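Local coordinates for hemolysin-related protein (Vibrio cholerae serotype O1, PDB 6MLT) that belongs to the secreted biofilm matrix, binds calcium, and probably binds carbohydrate to help the biofilm adhere, at residues Y72-S77 / G81-S86; T220-S225 / T519-P524; Y300-W305 / W366-L371; V453-Y456 / K462-S465. All coordinates share one frame; numbering follows the deposited sequence.

Contact 1: Y72-S77 / G81-S86; sequences YIRALS and GSELWS
Trp85 reaches Ala75 because its CG stands anti to its own carbonyl carbon, with chi1 at -70°. This torsion lays the indole against strand 71-76. Ala75 CB then sits over one face of the ring, off-centre, 3.6 Å from the centroid of the five-membered ring of Trp85. It is a CH-pi contact. Further along the indole, Trp85 CZ3 meets Ile73 CG2 at 3.6 Å. The indole NE1 has its own acceptor, the backbone O of His128.

Residues 81-86 return from strand 71-76 by a tight turn. They have no regular strand form, and Leu76 with Glu83 makes a single beta bridge. Strand 71-76 belongs to an antiparallel sheet that is probably one blade of the beta-propeller. Three backbone bonds close the turn. Gly81 N gives to Ser77 O at 2.8 Å. Ser77 N gives to Ser82 O at 2.7 Å. Leu84 N gives to Ala75 O at 2.9 Å. Ala75 O also takes a bond from a water, which accepts one from Trp85 N in turn.

Arg74 starts away from the loop, but its extended chain brings NH1 back to Glu83 OE2, 2.9 Å away, in a salt bridge. The oxygen lies near the guanidinium plane, while the carboxylate is turned 71° from that plane. Tyr87 OH also holds OE2, and Ser22 and Trp19 hold OE1. Leu76 CD2 runs beside Glu83 CG. On the other side of the strand end, Leu84 CD2 packs on Ser77 CB at 3.8 Å. Leu84 lies close to Asn41 and Asp56, two ligands of a bound calcium ion.

Contact 2: T220-S225 / T519-P524; sequences TVWFSS and TLWEYP
Trp222, Phe223 and Trp521 form an aromatic cluster between two distant parts of the propeller. Trp222 and Phe223 come just before strand 224-227. Trp521 stands in the loop before strand 525-527. The backbones stay well apart, with 9.7 Å between Phe223 CA and Trp521 CA, so the side chains make the whole contact.

Trp222 presents the edge of its six-membered ring to the face of Trp521. This is a T-shaped pair, with the planes at 64° and the centroids of the two six-membered rings 4.9 Å apart. The leading atoms are Trp222 CH2, 3.7 Å from Trp521 CZ3, and Trp222 CZ3, 3.8 Å from Trp521 CE3. Phe223 comes to the same face of Trp521, over the other end of the indole. Its CE2 lies 3.7 Å from Trp521 CD1. Here the planes make 45°, an oblique tilt.

The strands that follow, 224-227 and 525-527, are edge strands of two different four-stranded antiparallel sheets. Each sheet fits a propeller blade, and 294 positions separate the segments in sequence. The cluster thus joins two sheets, probably different blades, through side chains alone.

Trp521 CG is held between its backbone N and carbonyl carbon, chi1 43°, which swings the indole out toward Trp222. Leu520 CB covers the opposite face of this indole, so Trp521 is clamped from both sides. Leu520 is itself tied by its N to Glu522 OE1 at 2.9 Å, on the syn lone pair. Tyr576 OH bonds Trp521 O, and Gln277 NE2 bonds Phe223 O.

Contact 3: Y300-W305 / W366-L371; sequences YGYTDW and WKYGVL
Tyr302 offers one face of its ring to Tyr368 CB, starting from a CB that points toward segment 366-371. Its CG lies anti to the carbonyl carbon, with chi1 at -51°, and comes 3.7 Å from Tyr368 CB. At CD1 the ring meets two groups: Tyr368 CB at 3.6 Å and, obliquely, Gly369 N at 3.6 Å. The CE1 atom runs past the same pair. Along the other edge of the ring, CE2 lies 3.8 Å from Tyr368 CD2. CZ and the hydroxyl follow, with Tyr302 CZ and Tyr302 OH each 3.7 Å from Tyr368 CD2.

Tyr368 CB thus stands almost exactly over the centre of the Tyr302 ring, 7° off the normal. This is a CH-pi contact. The two rings are inclined by 52°, an oblique arrangement.

The segments lie in the beta-prism lectin domain, whose three four-stranded sheets are set round a common core. Strand 295-301 is in one sheet and strand 370-377 in another. The chain turns a corner at Gly369, and the tyrosine pair sits where these two sheets come together. Deeper in, Val370 CG2 approaches Tyr300 O at 4.1 Å. Asn427 joins the two sides, since its backbone bonds that of Tyr302 and its ND2 bonds Tyr368 O.

The tyrosine pair is near the surface: Tyr368 is exposed and Tyr302 partly so. A glycerol, probably from the crystallisation liquor, lies beside the Tyr302 side chain and also forms a hydrogen bond with the backbone N of Tyr368.

Contact 4: V453-Y456 / K462-S465; sequences VDMY and KVWS
Asp454 and Ser465 face each other across a beta hairpin, and Ser465 OG donates a hydrogen bond to Asp454 OD1 at 2.6 Å. The oxygen is met on its syn side, 24° out of the carboxylate plane. The second oxygen, OD2, has partners too: Asn271 ND2 and a water that donates to Asp454 OD2 at 2.7 Å. That water accepts a bond from Lys462 NZ at 2.9 Å. It joins the two charges, since Asp454 OD2 and Lys462 NZ are 4.6 Å apart and do not touch. A second water sits 2.6 Å from Tyr456 OH and takes a weak bond from the same lysine nitrogen. Lys462 gets there over the Tyr456 ring, with CB above the face, and its chain bends at chi3.

Strands 452-457 and 462-467 are the last two of a four-stranded antiparallel sheet, as in a propeller blade. The register slips by one after Met455, where Val463 and Trp464 both face it. This is a classic beta bulge. Met455 uses both backbone groups there: its N gives to Trp464 O at 3.0 Å, and its O accepts a bond from Val463 N at 2.7 Å. Val453 O receives a CA-H contact from Ser465.

The other face of the hairpin is apolar. Met455 CB lies over the indole of Trp464, only 3.3 Å from CE2 of that ring. Met455 SD is beside the ring in an oblique Met-aromatic contact, and Val453 CG1 meets its outer rim. Trp464 NE1 has its acceptor in Gly504 O, while Val491 of strand 490-494 touches both Met455 and Trp464.

Contacts 1, 2 and 4 lie in the propeller, and contact 3 lies in the beta-prism, with its centre about 63 Å from that of contact 2. Contacts 1 and 4 are local, each between pieces of chain that double back on themselves. Both combine backbone bonds with a CB carbon over the face of a tryptophan. Contact 1 pairs its charges directly, contact 4 through water. Contact 1 adjoins a calcium site; contact 4 edges a sheet. Contact 2 is purely aromatic and mostly buried, and joins sheets far apart in sequence. Contact 3 also relies on aromatic side chains, but its tyrosines are at the surface.

Contact 1: Y72-S77 / G81-S86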
loop_
_atom_site.group_PDB
_atom_site.type_symbol
_atom_site.label_atom_id
_atom_site.label_comp_id
_atom_site.label_asym_id
_atom_site.label_seq_id
_atom_site.Cartn_x
_atom_site.Cartn_y
_atom_site.Cartn_z
ATOM N N TYR A 72 15.056 19.156 18.392
ATOM C CA TYR A 72 16.275 18.382 18.180
ATOM C C TYR A 72 15.934 16.995 17.662
ATOM O O TYR A 72 15.045 16.330 18.197
ATOM C CB TYR A 72 17.094 18.263 19.469
ATOM C CG TYR A 72 17.771 19.555 19.853
ATOM C CD1 TYR A 72 18.896 19.999 19.171
ATOM C CD2 TYR A 72 17.273 20.347 20.883
ATOM C CE1 TYR A 72 19.510 21.191 19.506
ATOM C CE2 TYR A 72 17.887 21.545 21.228
ATOM C CZ TYR A 72 19.001 21.958 20.536
ATOM O OH TYR A 72 19.608 23.142 20.870
ATOM N N ILE A 73 16.655 16.559 16.631
ATOM C CA ILE A 73 16.570 15.174 16.184
ATOM C C ILE A 73 17.308 14.292 17.176
ATOM O O ILE A 73 18.456 14.574 17.543
ATOM C CB ILE A 73 17.163 15.014 14.777
ATOM C CG1 ILE A 73 16.483 15.965 13.793
ATOM C CG2 ILE A 73 17.026 13.571 14.303
ATOM C CD1 ILE A 73 17.172 16.019 12.420
ATOM N N ARG A 74 16.656 13.216 17.608
ATOM C CA ARG A 74 17.248 12.267 18.538
ATOM C C ARG A 74 17.045 10.852 18.023
ATOM O O ARG A 74 15.968 10.515 17.523
ATOM C CB ARG A 74 16.629 12.380 19.934
ATOM C CG ARG A 74 16.747 13.745 20.590
ATOM C CD ARG A 74 16.315 13.645 22.054
ATOM N NE ARG A 74 16.166 14.938 22.725
ATOM C CZ ARG A 74 17.040 15.469 23.576
ATOM N NH1 ARG A 74 18.176 14.848 23.865
ATOM N NH2 ARG A 74 16.781 16.641 24.141
ATOM N N ALA A 75 18.078 10.028 18.161
ATOM C CA ALA A 75 18.019 8.617 17.804
ATOM C C ALA A 75 18.006 7.777 19.075
ATOM O O ALA A 75 18.903 7.906 19.917
ATOM C CB ALA A 75 19.204 8.221 16.923
ATOM N N LEU A 76 17.006 6.907 19.196
ATOM C CA LEU A 76 16.798 6.082 20.383
ATOM C C LEU A 76 16.983 4.608 20.046
ATOM O O LEU A 76 16.408 4.112 19.071
ATOM C CB LEU A 76 15.397 6.300 20.953
ATOM C CG LEU A 76 15.005 7.758 21.184
ATOM C CD1 LEU A 76 13.591 7.855 21.751
ATOM C CD2 LEU A 76 16.014 8.433 22.103
ATOM N N SER A 77 17.755 3.906 20.872
ATOM C CA SER A 77 18.029 2.497 20.625
ATOM C C SER A 77 16.752 1.672 20.709
ATOM O O SER A 77 15.985 1.788 21.669
ATOM C CB SER A 77 19.043 1.975 21.642
ATOM O OG SER A 77 19.238 0.582 21.468
ATOM N N GLY A 81 15.846 2.174 24.449
ATOM C CA GLY A 81 15.506 3.580 24.420
ATOM C C GLY A 81 16.641 4.524 24.736
ATOM O O GLY A 81 16.417 5.741 24.779
ATOM N N SER A 82 17.843 4.015 24.976
ATOM C CA SER A 82 18.984 4.882 25.227
ATOM C C SER A 82 19.341 5.673 23.973
ATOM O O SER A 82 19.101 5.242 22.842
ATOM C CB SER A 82 20.191 4.063 25.694
ATOM O OG SER A 82 20.604 3.143 24.697
ATOM N N GLU A 83 19.909 6.855 24.179
ATOM C CA GLU A 83 20.236 7.719 23.057
ATOM C C GLU A 83 21.525 7.249 22.394
ATOM O O GLU A 83 22.547 7.052 23.060
ATOM C CB GLU A 83 20.353 9.165 23.522
ATOM C CG GLU A 83 19.000 9.817 23.699
ATOM C CD GLU A 83 19.093 11.161 24.383
ATOM O OE1 GLU A 83 18.982 11.194 25.624
ATOM O OE2 GLU A 83 19.282 12.175 23.675
ATOM N N LEU A 84 21.462 7.045 21.077
ATOM C CA LEU A 84 22.591 6.507 20.325
ATOM C C LEU A 84 23.621 7.560 19.953
ATOM O O LEU A 84 24.772 7.206 19.675
ATOM C CB LEU A 84 22.094 5.841 19.037
ATOM C CG LEU A 84 21.214 4.607 19.223
ATOM C CD1 LEU A 84 20.611 4.197 17.900
ATOM C CD2 LEU A 84 22.040 3.471 19.811
ATOM N N TRP A 85 23.237 8.832 19.909
ATOM C CA TRP A 85 24.094 9.883 19.387
ATOM C C TRP A 85 24.814 10.619 20.508
ATOM O O TRP A 85 24.330 10.707 21.638
ATOM C CB TRP A 85 23.276 10.874 18.563
ATOM C CG TRP A 85 22.772 10.301 17.264
ATOM C CD1 TRP A 85 23.106 9.097 16.703
ATOM C CD2 TRP A 85 21.841 10.912 16.370
ATOM N NE1 TRP A 85 22.441 8.930 15.513
ATOM C CE2 TRP A 85 21.660 10.033 15.286
ATOM C CE3 TRP A 85 21.143 12.123 16.380
ATOM C CZ2 TRP A 85 20.813 10.328 14.223
ATOM C CZ3 TRP A 85 20.306 12.412 15.325
ATOM C CH2 TRP A 85 20.147 11.517 14.262
ATOM N N SER A 86 25.982 11.158 20.177
ATOM C CA SER A 86 26.749 11.960 21.119
ATOM C C SER A 86 26.332 13.422 21.127
ATOM O O SER A 86 26.588 14.121 22.117
ATOM C CB SER A 86 28.235 11.891 20.777
ATOM O OG SER A 86 28.453 12.487 19.508
HETATM O O HOH W 1 20.509 10.067 20.032
#

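Contact 2: T220-S225 / T519-P524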
loop_
_atom_site.group_PDB
_atom_site.type_symbol
_atom_site.label_atom_id
_atom_site.label_comp_id
_atom_site.label_asym_id
_atom_site.label_seq_id
_atom_site.Cartn_x
_atom_site.Cartn_y
_atom_site.Cartn_z
ATOM N N THR A 220 -6.411 23.640 1.674
ATOM C CA THR A 220 -5.207 22.858 1.406
ATOM C C THR A 220 -5.503 21.365 1.471
ATOM O O THR A 220 -6.152 20.891 2.405
ATOM C CB THR A 220 -4.122 23.216 2.429
ATOM O OG1 THR A 220 -3.852 24.621 2.370
ATOM C CG2 THR A 220 -2.832 22.446 2.166
ATOM N N VAL A 221 -4.998 20.625 0.485
ATOM C CA VAL A 221 -5.058 19.168 0.497
ATOM C C VAL A 221 -3.835 18.659 1.245
ATOM O O VAL A 221 -2.696 18.982 0.883
ATOM C CB VAL A 221 -5.109 18.593 -0.926
ATOM C CG1 VAL A 221 -5.142 17.081 -0.885
ATOM C CG2 VAL A 221 -6.317 19.133 -1.686
ATOM N N TRP A 222 -4.067 17.866 2.280
ATOM C CA TRP A 222 -3.007 17.367 3.146
ATOM C C TRP A 222 -2.615 15.964 2.674
ATOM O O TRP A 222 -2.374 15.801 1.472
ATOM C CB TRP A 222 -3.458 17.471 4.603
ATOM C CG TRP A 222 -3.241 18.834 5.180
ATOM C CD1 TRP A 222 -3.868 19.988 4.821
ATOM C CD2 TRP A 222 -2.324 19.181 6.226
ATOM N NE1 TRP A 222 -3.399 21.034 5.578
ATOM C CE2 TRP A 222 -2.454 20.563 6.452
ATOM C CE3 TRP A 222 -1.408 18.455 6.992
ATOM C CZ2 TRP A 222 -1.702 21.238 7.411
ATOM C CZ3 TRP A 222 -0.664 19.127 7.951
ATOM C CH2 TRP A 222 -0.815 20.499 8.149
ATOM N N PHE A 223 -2.553 14.956 3.538
ATOM C CA PHE A 223 -1.919 13.701 3.180
ATOM C C PHE A 223 -2.828 12.850 2.307
ATOM O O PHE A 223 -4.060 12.958 2.340
ATOM C CB PHE A 223 -1.515 12.943 4.444
ATOM C CG PHE A 223 -0.474 13.663 5.253
ATOM C CD1 PHE A 223 0.858 13.605 4.885
ATOM C CD2 PHE A 223 -0.824 14.419 6.359
ATOM C CE1 PHE A 223 1.822 14.283 5.614
ATOM C CE2 PHE A 223 0.142 15.099 7.086
ATOM C CZ PHE A 223 1.462 15.024 6.710
ATOM N N SER A 224 -2.192 12.004 1.508
ATOM C CA SER A 224 -2.876 11.147 0.568
ATOM C C SER A 224 -2.334 9.733 0.696
ATOM O O SER A 224 -1.267 9.494 1.272
ATOM C CB SER A 224 -2.705 11.659 -0.870
ATOM O OG SER A 224 -1.335 11.681 -1.230
ATOM N N SER A 225 -3.119 8.804 0.169
ATOM C CA SER A 225 -2.802 7.390 0.095
ATOM C C SER A 225 -3.113 6.925 -1.318
ATOM O O SER A 225 -4.035 7.432 -1.957
ATOM C CB SER A 225 -3.641 6.564 1.092
ATOM O OG SER A 225 -3.501 7.028 2.422
ATOM N N THR A 519 -1.847 16.888 20.042
ATOM C CA THR A 519 -2.174 16.313 18.739
ATOM C C THR A 519 -1.876 17.280 17.603
ATOM O O THR A 519 -2.253 18.459 17.630
ATOM C CB THR A 519 -3.632 15.824 18.639
ATOM O OG1 THR A 519 -4.537 16.932 18.613
ATOM C CG2 THR A 519 -3.970 14.889 19.797
ATOM N N LEU A 520 -1.142 16.764 16.620
ATOM C CA LEU A 520 -1.007 17.388 15.319
ATOM C C LEU A 520 -1.490 16.356 14.320
ATOM O O LEU A 520 -2.706 16.147 14.177
ATOM C CB LEU A 520 0.437 17.850 15.097
ATOM C CG LEU A 520 0.890 19.046 15.931
ATOM C CD1 LEU A 520 2.395 19.209 15.781
ATOM C CD2 LEU A 520 0.155 20.302 15.502
ATOM N N TRP A 521 -0.583 15.641 13.645
ATOM C CA TRP A 521 -0.976 14.560 12.749
ATOM C C TRP A 521 -0.110 13.318 12.952
ATOM O O TRP A 521 0.013 12.500 12.031
ATOM C CB TRP A 521 -0.928 15.038 11.285
ATOM C CG TRP A 521 0.284 15.851 10.982
ATOM C CD1 TRP A 521 1.483 15.400 10.509
ATOM C CD2 TRP A 521 0.426 17.267 11.151
ATOM N NE1 TRP A 521 2.360 16.450 10.370
ATOM C CE2 TRP A 521 1.741 17.603 10.766
ATOM C CE3 TRP A 521 -0.427 18.280 11.597
ATOM C CZ2 TRP A 521 2.222 18.905 10.817
ATOM C CZ3 TRP A 521 0.055 19.581 11.643
ATOM C CH2 TRP A 521 1.365 19.878 11.251
ATOM N N GLU A 522 0.477 13.147 14.135
ATOM C CA GLU A 522 1.282 11.971 14.425
ATOM C C GLU A 522 0.394 10.731 14.516
ATOM O O GLU A 522 -0.829 10.827 14.630
ATOM C CB GLU A 522 2.062 12.174 15.729
ATOM C CG GLU A 522 1.241 12.061 17.030
ATOM C CD GLU A 522 0.596 13.372 17.517
ATOM O OE1 GLU A 522 0.334 14.296 16.704
ATOM O OE2 GLU A 522 0.328 13.453 18.742
ATOM N N TYR A 523 1.020 9.558 14.458
ATOM C CA TYR A 523 0.306 8.311 14.682
ATOM C C TYR A 523 1.242 7.322 15.360
ATOM O O TYR A 523 2.467 7.485 15.316
ATOM C CB TYR A 523 -0.248 7.722 13.372
ATOM C CG TYR A 523 0.751 7.621 12.235
ATOM C CD1 TYR A 523 1.757 6.669 12.253
ATOM C CD2 TYR A 523 0.679 8.470 11.138
ATOM C CE1 TYR A 523 2.685 6.572 11.215
ATOM C CE2 TYR A 523 1.601 8.374 10.083
ATOM C CZ TYR A 523 2.598 7.419 10.139
ATOM O OH TYR A 523 3.510 7.297 9.115
ATOM N N PRO A 524 0.702 6.293 16.006
ATOM C CA PRO A 524 1.558 5.230 16.539
ATOM C C PRO A 524 2.050 4.332 15.415
ATOM O O PRO A 524 1.433 4.230 14.351
ATOM C CB PRO A 524 0.636 4.460 17.497
ATOM C CG PRO A 524 -0.645 5.255 17.568
ATOM C CD PRO A 524 -0.713 6.054 16.309
#

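Contact 3: Y300-W305 / W366-L371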
loop_
_atom_site.group_PDB
_atom_site.type_symbol
_atom_site.label_atom_id
_atom_site.label_comp_id
_atom_site.label_asym_id
_atom_site.label_seq_id
_atom_site.Cartn_x
_atom_site.Cartn_y
_atom_site.Cartn_z
ATOM N N TYR A 300 -16.309 -32.505 -22.417
ATOM C CA TYR A 300 -16.758 -32.561 -23.805
ATOM C C TYR A 300 -15.605 -33.016 -24.690
ATOM O O TYR A 300 -14.577 -32.337 -24.773
ATOM C CB TYR A 300 -17.281 -31.195 -24.253
ATOM C CG TYR A 300 -18.275 -30.598 -23.284
ATOM C CD1 TYR A 300 -19.535 -31.159 -23.116
ATOM C CD2 TYR A 300 -17.945 -29.484 -22.523
ATOM C CE1 TYR A 300 -20.443 -30.625 -22.220
ATOM C CE2 TYR A 300 -18.846 -28.940 -21.628
ATOM C CZ TYR A 300 -20.093 -29.516 -21.484
ATOM O OH TYR A 300 -20.993 -28.982 -20.598
ATOM N N GLY A 301 -15.770 -34.161 -25.354
ATOM C CA GLY A 301 -14.775 -34.649 -26.288
ATOM C C GLY A 301 -14.259 -36.026 -25.901
ATOM O O GLY A 301 -14.996 -36.855 -25.353
ATOM N N TYR A 302 -12.980 -36.256 -26.187
ATOM C CA TYR A 302 -12.389 -37.593 -26.181
ATOM C C TYR A 302 -11.126 -37.572 -25.329
ATOM O O TYR A 302 -10.146 -36.908 -25.682
ATOM C CB TYR A 302 -12.095 -38.033 -27.616
ATOM C CG TYR A 302 -13.307 -37.872 -28.507
ATOM C CD1 TYR A 302 -13.585 -36.660 -29.128
ATOM C CD2 TYR A 302 -14.192 -38.926 -28.696
ATOM C CE1 TYR A 302 -14.699 -36.510 -29.922
ATOM C CE2 TYR A 302 -15.311 -38.783 -29.483
ATOM C CZ TYR A 302 -15.563 -37.574 -30.094
ATOM O OH TYR A 302 -16.677 -37.434 -30.883
ATOM N N THR A 303 -11.152 -38.299 -24.212
ATOM C CA THR A 303 -10.084 -38.260 -23.220
ATOM C C THR A 303 -9.099 -39.415 -23.350
ATOM O O THR A 303 -8.100 -39.436 -22.620
ATOM C CB THR A 303 -10.677 -38.286 -21.804
ATOM O OG1 THR A 303 -11.508 -39.446 -21.663
ATOM C CG2 THR A 303 -11.506 -37.032 -21.534
ATOM N N ASP A 304 -9.359 -40.373 -24.232
ATOM C CA ASP A 304 -8.492 -41.540 -24.341
ATOM C C ASP A 304 -7.066 -41.123 -24.683
ATOM O O ASP A 304 -6.843 -40.294 -25.571
ATOM C CB ASP A 304 -9.026 -42.502 -25.402
ATOM C CG ASP A 304 -10.200 -43.329 -24.910
ATOM O OD1 ASP A 304 -10.561 -43.219 -23.720
ATOM O OD2 ASP A 304 -10.761 -44.091 -25.721
ATOM N N TRP A 305 -6.103 -41.699 -23.961
ATOM C CA TRP A 305 -4.678 -41.534 -24.254
ATOM C C TRP A 305 -4.227 -40.086 -24.104
ATOM O O TRP A 305 -3.267 -39.651 -24.745
ATOM C CB TRP A 305 -4.344 -42.052 -25.654
ATOM C CG TRP A 305 -4.588 -43.522 -25.815
ATOM C CD1 TRP A 305 -5.666 -44.117 -26.404
ATOM C CD2 TRP A 305 -3.735 -44.584 -25.374
ATOM N NE1 TRP A 305 -5.536 -45.483 -26.360
ATOM C CE2 TRP A 305 -4.358 -45.796 -25.733
ATOM C CE3 TRP A 305 -2.504 -44.629 -24.714
ATOM C CZ2 TRP A 305 -3.793 -47.037 -25.453
ATOM C CZ3 TRP A 305 -1.945 -45.862 -24.436
ATOM C CH2 TRP A 305 -2.589 -47.050 -24.805
ATOM N N TRP A 366 -9.362 -37.621 -39.675
ATOM C CA TRP A 366 -10.154 -38.732 -39.143
ATOM C C TRP A 366 -9.872 -38.999 -37.666
ATOM O O TRP A 366 -10.230 -40.057 -37.149
ATOM C CB TRP A 366 -9.943 -40.014 -39.966
ATOM C CG TRP A 366 -10.584 -39.959 -41.325
ATOM C CD1 TRP A 366 -11.329 -38.935 -41.840
ATOM C CD2 TRP A 366 -10.532 -40.966 -42.344
ATOM N NE1 TRP A 366 -11.745 -39.244 -43.111
ATOM C CE2 TRP A 366 -11.268 -40.484 -43.446
ATOM C CE3 TRP A 366 -9.936 -42.228 -42.433
ATOM C CZ2 TRP A 366 -11.425 -41.220 -44.619
ATOM C CZ3 TRP A 366 -10.092 -42.957 -43.599
ATOM C CH2 TRP A 366 -10.831 -42.451 -44.675
ATOM N N LYS A 367 -9.258 -38.048 -36.961
ATOM C CA LYS A 367 -9.103 -38.137 -35.514
ATOM C C LYS A 367 -10.279 -37.452 -34.815
ATOM O O LYS A 367 -10.963 -36.600 -35.387
ATOM C CB LYS A 367 -7.787 -37.495 -35.073
ATOM C CG LYS A 367 -6.553 -38.061 -35.763
ATOM C CD LYS A 367 -6.437 -39.566 -35.547
ATOM C CE LYS A 367 -5.183 -40.129 -36.189
ATOM N NZ LYS A 367 -5.134 -41.606 -36.083
ATOM N N TYR A 368 -10.502 -37.831 -33.559
ATOM C CA TYR A 368 -11.621 -37.324 -32.772
ATOM C C TYR A 368 -11.136 -36.246 -31.810
ATOM O O TYR A 368 -10.197 -36.474 -31.041
ATOM C CB TYR A 368 -12.280 -38.455 -31.988
ATOM C CG TYR A 368 -12.999 -39.466 -32.852
ATOM C CD1 TYR A 368 -12.329 -40.561 -33.382
ATOM C CD2 TYR A 368 -14.350 -39.331 -33.127
ATOM C CE1 TYR A 368 -12.985 -41.493 -34.172
ATOM C CE2 TYR A 368 -15.017 -40.258 -33.913
ATOM C CZ TYR A 368 -14.329 -41.331 -34.433
ATOM O OH TYR A 368 -14.992 -42.251 -35.214
ATOM N N GLY A 369 -11.788 -35.092 -31.830
ATOM C CA GLY A 369 -11.381 -34.031 -30.932
ATOM C C GLY A 369 -12.347 -32.868 -30.948
ATOM O O GLY A 369 -13.464 -32.965 -31.455
ATOM N N VAL A 370 -11.896 -31.758 -30.370
ATOM C CA VAL A 370 -12.687 -30.532 -30.342
ATOM C C VAL A 370 -12.468 -29.777 -31.648
ATOM O O VAL A 370 -11.342 -29.381 -31.973
ATOM C CB VAL A 370 -12.321 -29.665 -29.128
ATOM C CG1 VAL A 370 -13.073 -28.344 -29.158
ATOM C CG2 VAL A 370 -12.632 -30.424 -27.839
ATOM N N LEU A 371 -13.553 -29.571 -32.395
ATOM C CA LEU A 371 -13.515 -28.939 -33.709
ATOM C C LEU A 371 -13.767 -27.443 -33.621
ATOM O O LEU A 371 -13.154 -26.667 -34.363
ATOM C CB LEU A 371 -14.554 -29.586 -34.631
ATOM C CG LEU A 371 -14.519 -31.112 -34.668
ATOM C CD1 LEU A 371 -15.671 -31.653 -35.501
ATOM C CD2 LEU A 371 -13.185 -31.622 -35.212
#

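Contact 4: V453-Y456 / K462-S465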
loop_
_atom_site.group_PDB
_atom_site.type_symbol
_atom_site.label_atom_id
_atom_site.label_comp_id
_atom_site.label_asym_id
_atom_site.label_seq_id
_atom_site.Cartn_x
_atom_site.Cartn_y
_atom_site.Cartn_z
ATOM N N VAL A 453 -13.195 8.805 14.785
ATOM C CA VAL A 453 -12.489 7.992 13.799
ATOM C C VAL A 453 -13.542 7.255 12.982
ATOM O O VAL A 453 -14.358 6.511 13.539
ATOM C CB VAL A 453 -11.519 7.008 14.472
ATOM C CG1 VAL A 453 -10.871 6.082 13.434
ATOM C CG2 VAL A 453 -10.455 7.757 15.266
ATOM N N ASP A 454 -13.519 7.450 11.664
ATOM C CA ASP A 454 -14.518 6.898 10.759
ATOM C C ASP A 454 -13.868 5.948 9.763
ATOM O O ASP A 454 -12.816 6.250 9.195
ATOM C CB ASP A 454 -15.248 8.013 9.998
ATOM C CG ASP A 454 -16.120 8.863 10.906
ATOM O OD1 ASP A 454 -16.306 8.463 12.072
ATOM O OD2 ASP A 454 -16.609 9.929 10.463
ATOM N N MET A 455 -14.526 4.812 9.539
ATOM C CA MET A 455 -14.101 3.800 8.581
ATOM C C MET A 455 -15.074 3.788 7.412
ATOM O O MET A 455 -16.291 3.712 7.615
ATOM C CB MET A 455 -14.060 2.419 9.237
ATOM C CG MET A 455 -13.784 1.257 8.282
ATOM S SD MET A 455 -12.064 1.188 7.759
ATOM C CE MET A 455 -11.279 0.700 9.295
ATOM N N TYR A 456 -14.534 3.850 6.198
ATOM C CA TYR A 456 -15.309 3.803 4.966
ATOM C C TYR A 456 -14.921 2.581 4.140
ATOM O O TYR A 456 -13.760 2.161 4.140
ATOM C CB TYR A 456 -15.080 5.073 4.136
ATOM C CG TYR A 456 -15.806 6.277 4.687
ATOM C CD1 TYR A 456 -15.270 7.018 5.730
ATOM C CD2 TYR A 456 -17.042 6.656 4.185
ATOM C CE1 TYR A 456 -15.938 8.110 6.242
ATOM C CE2 TYR A 456 -17.718 7.750 4.695
ATOM C CZ TYR A 456 -17.164 8.467 5.724
ATOM O OH TYR A 456 -17.823 9.559 6.245
ATOM N N LYS A 462 -19.990 4.646 4.878
ATOM C CA LYS A 462 -19.400 4.622 6.209
ATOM C C LYS A 462 -19.754 3.313 6.902
ATOM O O LYS A 462 -20.928 2.940 6.985
ATOM C CB LYS A 462 -19.892 5.803 7.038
ATOM C CG LYS A 462 -19.199 5.923 8.393
ATOM C CD LYS A 462 -19.341 7.317 8.965
ATOM C CE LYS A 462 -20.746 7.572 9.460
ATOM N NZ LYS A 462 -21.034 9.041 9.559
ATOM N N VAL A 463 -18.736 2.617 7.394
ATOM C CA VAL A 463 -18.936 1.338 8.065
ATOM C C VAL A 463 -19.140 1.524 9.561
ATOM O O VAL A 463 -20.009 0.883 10.154
ATOM C CB VAL A 463 -17.743 0.404 7.775
ATOM C CG1 VAL A 463 -17.978 -0.967 8.396
ATOM C CG2 VAL A 463 -17.510 0.284 6.271
ATOM N N TRP A 464 -18.327 2.369 10.191
ATOM C CA TRP A 464 -18.479 2.667 11.605
ATOM C C TRP A 464 -17.815 4.000 11.926
ATOM O O TRP A 464 -17.028 4.537 11.136
ATOM C CB TRP A 464 -17.899 1.546 12.480
ATOM C CG TRP A 464 -16.471 1.089 12.211
ATOM C CD1 TRP A 464 -16.092 -0.043 11.552
ATOM C CD2 TRP A 464 -15.254 1.720 12.648
ATOM N NE1 TRP A 464 -14.718 -0.157 11.547
ATOM C CE2 TRP A 464 -14.181 0.915 12.210
ATOM C CE3 TRP A 464 -14.966 2.885 13.365
ATOM C CZ2 TRP A 464 -12.844 1.239 12.462
ATOM C CZ3 TRP A 464 -13.630 3.208 13.610
ATOM C CH2 TRP A 464 -12.591 2.388 13.155
ATOM N N SER A 465 -18.166 4.533 13.099
ATOM C CA SER A 465 -17.614 5.779 13.624
ATOM C C SER A 465 -17.404 5.627 15.124
ATOM O O SER A 465 -18.307 5.175 15.833
ATOM C CB SER A 465 -18.551 6.962 13.337
ATOM O OG SER A 465 -18.101 8.157 13.956
HETATM O O HOH W 2 -19.178 10.413 11.273
HETATM O O HOH W 3 -20.404 9.918 6.453
#